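Local coordinates for protein AA9 family lytic polysaccharide monooxygenase D (Myceliophthora thermophila, PDB 5UFV) that oxidatively cleaves glycosidic bonds of cellulose at a copper centre, giving C1-oxidised products, with a reducing agent and oxygen or hydrogen peroxide as cosubstrate, at residues L152-L157 with P170-I175; Y57-P62 with K176-G181. One frame throughout, in Å; residues are numbered along the deposited sequence.

Contact 1 of 2, residues L152-L157 with P170-I175; sequences LVRHEL and PECAQI
The antiparallel beta hairpin of strands 149-159 and 167-177, in the mixed sheet of the AA9 beta-sandwich, brings V153 against A173 and H155 against E171 as hydrogen-bonded pairs. Four backbone bonds give the evidence: V153 N reaches A173 O at 3.0 Å and H155 N reaches E171 O at 3.0 Å, and the return bonds run from A173 N to V153 O and from E171 N to H155 O.

The face of V153, H155 and A173 turns to the other sheet, where strands 4-9 and 65-70 touch it. CG1 of V153 sits between its own backbone N and carbonyl carbon (chi1 54°), where it packs against CG1 of I175 at 3.7 Å and CB of A173.

On the face of R154, C172 and P170, CB of R154 lies 4.0 Å from SG of C172, whose disulfide to C48 fastens the segment containing L46 and R47. The extended arginine, its NH2 3.8 Å from CB of P170, runs beside this proline, which directly follows the copper ligand Y169. The R154 guanidinium grips E156 end-on, NH1 meeting OE1 at 2.7 Å and NH2 meeting OE2, both from above the carboxylate plane. NE and NH2 also bond the carbonyls of R47 and L46, while Y196 and W83 hold the carboxylate. An alanine in place of R154 would probably leave the buried E156 carboxylate without its countercharge and those two carbonyls without their donors.

Over the strand pair, on the H155 side, a water lies in the plane of the H155 ring, 2.8 Å from ND1, and donates to E171 O at 3.1 Å.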
loop_
_atom_site.group_PDB
_atom_site.type_symbol
_atom_site.label_atom_id
_atom_site.label_comp_id
_atom_site.label_asym_id
_atom_site.label_seq_id
_atom_site.Cartn_x
_atom_site.Cartn_y
_atom_site.Cartn_z
ATOM N N LEU A 152 4.229 -2.838 -10.975
ATOM C CA LEU A 152 4.583 -2.841 -9.561
ATOM C C LEU A 152 3.293 -2.806 -8.784
ATOM O O LEU A 152 2.299 -2.257 -9.243
ATOM C CB LEU A 152 5.406 -1.628 -9.189
ATOM C CG LEU A 152 6.573 -1.282 -10.109
ATOM C CD1 LEU A 152 7.260 -0.036 -9.580
ATOM C CD2 LEU A 152 7.548 -2.437 -10.197
ATOM N N VAL A 153 3.307 -3.411 -7.611
ATOM C CA VAL A 153 2.186 -3.302 -6.702
ATOM C C VAL A 153 2.753 -2.760 -5.419
ATOM O O VAL A 153 3.816 -3.184 -5.035
ATOM C CB VAL A 153 1.538 -4.654 -6.438
ATOM C CG1 VAL A 153 2.567 -5.676 -5.966
ATOM C CG2 VAL A 153 0.419 -4.502 -5.413
ATOM N N ARG A 154 2.064 -1.825 -4.762
ATOM C CA ARG A 154 2.617 -1.126 -3.584
ATOM C C ARG A 154 1.635 -1.179 -2.424
ATOM O O ARG A 154 0.473 -0.752 -2.567
ATOM C CB ARG A 154 2.924 0.336 -3.951
ATOM C CG ARG A 154 3.251 1.269 -2.802
ATOM C CD ARG A 154 3.594 2.633 -3.373
ATOM N NE ARG A 154 3.918 3.576 -2.314
ATOM C CZ ARG A 154 3.012 4.146 -1.509
ATOM N NH1 ARG A 154 1.694 3.903 -1.674
ATOM N NH2 ARG A 154 3.429 4.968 -0.538
ATOM N N HIS A 155 2.087 -1.696 -1.282
ATOM C CA HIS A 155 1.251 -1.738 -0.089
ATOM C C HIS A 155 1.713 -0.666 0.820
ATOM O O HIS A 155 2.904 -0.492 0.980
ATOM C CB HIS A 155 1.333 -3.087 0.620
ATOM C CG HIS A 155 0.688 -4.188 -0.152
ATOM N ND1 HIS A 155 1.290 -4.782 -1.241
ATOM C CD2 HIS A 155 -0.539 -4.745 -0.054
ATOM C CE1 HIS A 155 0.475 -5.682 -1.758
ATOM N NE2 HIS A 155 -0.642 -5.675 -1.059
ATOM N N GLU A 156 0.769 0.046 1.420
ATOM C CA GLU A 156 1.083 1.181 2.232
ATOM C C GLU A 156 0.108 1.201 3.365
ATOM O O GLU A 156 -1.115 1.141 3.147
ATOM C CB GLU A 156 0.969 2.468 1.412
ATOM C CG GLU A 156 1.139 3.781 2.178
ATOM C CD GLU A 156 0.909 5.029 1.295
ATOM O OE1 GLU A 156 0.124 4.959 0.306
ATOM O OE2 GLU A 156 1.526 6.098 1.567
ATOM N N LEU A 157 0.669 1.263 4.576
ATOM C CA LEU A 157 -0.068 1.466 5.799
ATOM C C LEU A 157 0.371 2.791 6.323
ATOM O O LEU A 157 1.570 3.066 6.352
ATOM C CB LEU A 157 0.295 0.424 6.850
ATOM C CG LEU A 157 0.087 -1.038 6.471
ATOM C CD1 LEU A 157 0.328 -1.906 7.693
ATOM C CD2 LEU A 157 -1.292 -1.289 5.884
ATOM N N PRO A 170 5.664 1.676 3.487
ATOM C CA PRO A 170 5.384 1.151 2.154
ATOM C C PRO A 170 6.395 0.132 1.659
ATOM O O PRO A 170 7.550 0.164 2.068
ATOM C CB PRO A 170 5.518 2.400 1.292
ATOM C CG PRO A 170 6.677 3.119 1.938
ATOM C CD PRO A 170 6.650 2.775 3.410
ATOM N N GLU A 171 5.960 -0.752 0.758
ATOM C CA GLU A 171 6.848 -1.688 0.066
ATOM C C GLU A 171 6.278 -1.956 -1.325
ATOM O O GLU A 171 5.060 -1.876 -1.497
ATOM C CB GLU A 171 6.959 -3.006 0.832
ATOM C CG GLU A 171 7.984 -3.041 1.960
ATOM C CD GLU A 171 7.445 -2.566 3.300
ATOM O OE1 GLU A 171 6.260 -2.780 3.608
ATOM O OE2 GLU A 171 8.228 -1.983 4.071
ATOM N N CYS A 172 7.168 -2.258 -2.287
ATOM C CA CYS A 172 6.824 -2.607 -3.688
ATOM C C CYS A 172 7.313 -4.008 -4.070
ATOM O O CYS A 172 8.366 -4.472 -3.578
ATOM C CB CYS A 172 7.403 -1.605 -4.702
ATOM S SG CYS A 172 6.927 0.073 -4.269
ATOM N N ALA A 173 6.531 -4.638 -4.957
ATOM C CA ALA A 173 6.785 -5.987 -5.494
ATOM C C ALA A 173 6.458 -6.006 -6.972
ATOM O O ALA A 173 5.757 -5.122 -7.453
ATOM C CB ALA A 173 5.936 -7.020 -4.778
ATOM N N GLN A 174 6.948 -7.009 -7.679
ATOM C CA GLN A 174 6.855 -7.045 -9.143
ATOM C C GLN A 174 5.847 -8.100 -9.655
ATOM O O GLN A 174 5.952 -9.291 -9.341
ATOM C CB GLN A 174 8.247 -7.281 -9.740
ATOM C CG GLN A 174 9.233 -6.205 -9.329
ATOM C CD GLN A 174 10.527 -6.191 -10.112
ATOM O OE1 GLN A 174 11.105 -5.132 -10.318
ATOM N NE2 GLN A 174 10.994 -7.343 -10.527
ATOM N N ILE A 175 4.869 -7.643 -10.432
ATOM C CA ILE A 175 3.804 -8.507 -10.955
ATOM C C ILE A 175 3.779 -8.427 -12.481
ATOM O O ILE A 175 3.667 -7.326 -13.053
ATOM C CB ILE A 175 2.424 -8.052 -10.466
ATOM C CG1 ILE A 175 2.461 -7.748 -8.975
ATOM C CG2 ILE A 175 1.362 -9.093 -10.796
ATOM C CD1 ILE A 175 2.332 -8.949 -8.083
HETATM O O HOH W 1 3.950 -4.665 -2.071
#

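Contact 2 of 2, residues Y57-P62 with K176-G181; sequences YAEAAP and KVTGSG
CE of K176 lies over the centre of the Y57 ring, 3.5 Å from the ring centroid and 14° off its normal, a CH-pi contact. The ammonium follows over the same ring: NZ is 4.4 Å from the centroid, which makes a cation-pi interaction. The lysine starts with CG anti to its backbone N (chi1 -171°) and then bends at chi3, which folds CE over the aromatic face while CB stays near CD1 of Y57, and again at chi4, which sets the direction of NZ. NZ has its polar partner in OD1 of N150, so the lysine end is shared between an aromatic face and an amide oxygen. The carboxylate of E59 is too far from NZ for a salt bridge, with OE2 6.2 Å away.

Beneath these side chains the backbones run parallel, with E59 paired to K176 and A60 to V177. K176 N donates to A58 O at 2.8 Å, and its own carbonyl receives A60 N. A60 O then takes two donors from one residue: T178 N at 2.7 Å, and T178 OG1 at 3.3 Å, the hydroxyl standing above the carbonyl plane on the same face as the amide. The hydroxyl also touches CB of A61.

Just beyond the pairing, CD of P62 meets T178 O at 3.4 Å and CG1 of V177 more loosely. A61 N donates to OD2 of D64 just past the edge strand. On the inner face, A58 and A60 pack on I9 of strand 4-9 in the other sheet. The arrangement is a short edge strand, 58-60, laid parallel alongside the C-terminal end of the longer strand 167-177, at the outer margin of the mixed sheet in the AA9 beta-sandwich.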
loop_
_atom_site.group_PDB
_atom_site.type_symbol
_atom_site.label_atom_id
_atom_site.label_comp_id
_atom_site.label_asym_id
_atom_site.label_seq_id
_atom_site.Cartn_x
_atom_site.Cartn_y
_atom_site.Cartn_z
ATOM N N TYR A 57 9.527 -11.729 -10.739
ATOM C CA TYR A 57 8.145 -11.258 -10.823
ATOM C C TYR A 57 7.201 -12.432 -10.516
ATOM O O TYR A 57 7.564 -13.589 -10.693
ATOM C CB TYR A 57 7.829 -10.737 -12.222
ATOM C CG TYR A 57 8.173 -11.740 -13.294
ATOM C CD1 TYR A 57 7.290 -12.756 -13.620
ATOM C CD2 TYR A 57 9.423 -11.704 -13.951
ATOM C CE1 TYR A 57 7.611 -13.700 -14.587
ATOM C CE2 TYR A 57 9.750 -12.636 -14.909
ATOM C CZ TYR A 57 8.838 -13.632 -15.222
ATOM O OH TYR A 57 9.138 -14.583 -16.166
ATOM N N ALA A 58 6.005 -12.124 -10.029
ATOM C CA ALA A 58 4.954 -13.118 -9.915
ATOM C C ALA A 58 4.027 -12.996 -11.136
ATOM O O ALA A 58 3.741 -11.889 -11.585
ATOM C CB ALA A 58 4.178 -12.890 -8.633
ATOM N N GLU A 59 3.570 -14.122 -11.672
ATOM C CA GLU A 59 2.547 -14.119 -12.726
ATOM C C GLU A 59 1.180 -14.001 -12.119
ATOM O O GLU A 59 0.915 -14.530 -11.037
ATOM C CB GLU A 59 2.613 -15.378 -13.597
ATOM C CG GLU A 59 3.983 -15.567 -14.256
ATOM C CD GLU A 59 3.945 -15.951 -15.729
ATOM O OE1 GLU A 59 2.935 -16.536 -16.206
ATOM O OE2 GLU A 59 4.957 -15.663 -16.409
ATOM N N ALA A 60 0.311 -13.282 -12.810
ATOM C CA ALA A 60 -1.072 -13.144 -12.387
ATOM C C ALA A 60 -1.919 -12.618 -13.519
ATOM O O ALA A 60 -1.469 -11.839 -14.351
ATOM C CB ALA A 60 -1.195 -12.210 -11.197
ATOM N N ALA A 61 -3.156 -13.065 -13.543
ATOM C CA ALA A 61 -4.119 -12.568 -14.486
ATOM C C ALA A 61 -5.065 -11.630 -13.744
ATOM O O ALA A 61 -5.167 -11.664 -12.512
ATOM C CB ALA A 61 -4.890 -13.730 -15.107
ATOM N N PRO A 62 -5.772 -10.794 -14.500
ATOM C CA PRO A 62 -6.801 -9.964 -13.911
ATOM C C PRO A 62 -7.771 -10.826 -13.139
ATOM O O PRO A 62 -8.031 -11.944 -13.561
ATOM C CB PRO A 62 -7.483 -9.351 -15.131
ATOM C CG PRO A 62 -6.407 -9.298 -16.174
ATOM C CD PRO A 62 -5.584 -10.525 -15.942
ATOM N N LYS A 176 3.897 -9.590 -13.125
ATOM C CA LYS A 176 3.691 -9.689 -14.554
ATOM C C LYS A 176 2.244 -10.124 -14.777
ATOM O O LYS A 176 1.897 -11.295 -14.539
ATOM C CB LYS A 176 4.666 -10.662 -15.217
ATOM C CG LYS A 176 4.566 -10.561 -16.726
ATOM C CD LYS A 176 5.462 -11.520 -17.496
ATOM C CE LYS A 176 6.956 -11.401 -17.180
ATOM N NZ LYS A 176 7.630 -10.185 -17.719
ATOM N N VAL A 177 1.414 -9.170 -15.206
ATOM C CA VAL A 177 -0.019 -9.378 -15.470
ATOM C C VAL A 177 -0.255 -9.953 -16.854
ATOM O O VAL A 177 0.103 -9.328 -17.859
ATOM C CB VAL A 177 -0.783 -8.051 -15.379
ATOM C CG1 VAL A 177 -2.243 -8.219 -15.772
ATOM C CG2 VAL A 177 -0.676 -7.498 -13.970
ATOM N N THR A 178 -0.865 -11.134 -16.903
ATOM C CA THR A 178 -1.101 -11.848 -18.152
ATOM C C THR A 178 -2.472 -11.526 -18.751
ATOM O O THR A 178 -3.171 -10.633 -18.281
ATOM C CB THR A 178 -1.016 -13.363 -17.906
ATOM O OG1 THR A 178 -1.999 -13.748 -16.929
ATOM C CG2 THR A 178 0.386 -13.743 -17.421
ATOM N N GLY A 179 -2.855 -12.263 -19.790
ATOM C CA GLY A 179 -4.167 -12.107 -20.406
ATOM C C GLY A 179 -4.190 -11.084 -21.524
ATOM O O GLY A 179 -3.154 -10.709 -22.084
ATOM N N SER A 180 -5.390 -10.629 -21.846
ATOM C CA SER A 180 -5.598 -9.727 -22.978
ATOM C C SER A 180 -6.657 -8.695 -22.633
ATOM O O SER A 180 -7.523 -8.358 -23.438
ATOM C CB SER A 180 -5.995 -10.526 -24.221
ATOM O OG SER A 180 -7.086 -11.389 -23.946
ATOM N N GLY A 181 -6.585 -8.201 -21.409
ATOM C CA GLY A 181 -7.379 -7.062 -21.016
ATOM C C GLY A 181 -6.932 -5.833 -21.788
ATOM O O GLY A 181 -5.900 -5.845 -22.479
#

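How the contacts relate
From the N terminus, the chain first supplies 57-62, the edge piece of contact 2, and then passes through strands of both sheets before reaching 152-157. Beyond residue 159 the chain turns back, and contact 1 closes after 12 intervening residues. The returning strand 167-177 runs on from 170-175 into 176-177, and the loop after it completes the segment 176-181, which closes contact 2 across 113 residues. The smaller loop therefore lies wholly within the larger, with no crossing. Strand 167-177 stands between 149-159, antiparallel to it, and 58-60, parallel to it. Where the two contacts meet, A58 N is 2.9 Å from Q174 O, a probable hydrogen bond, and CG2 of I175 packs near A60.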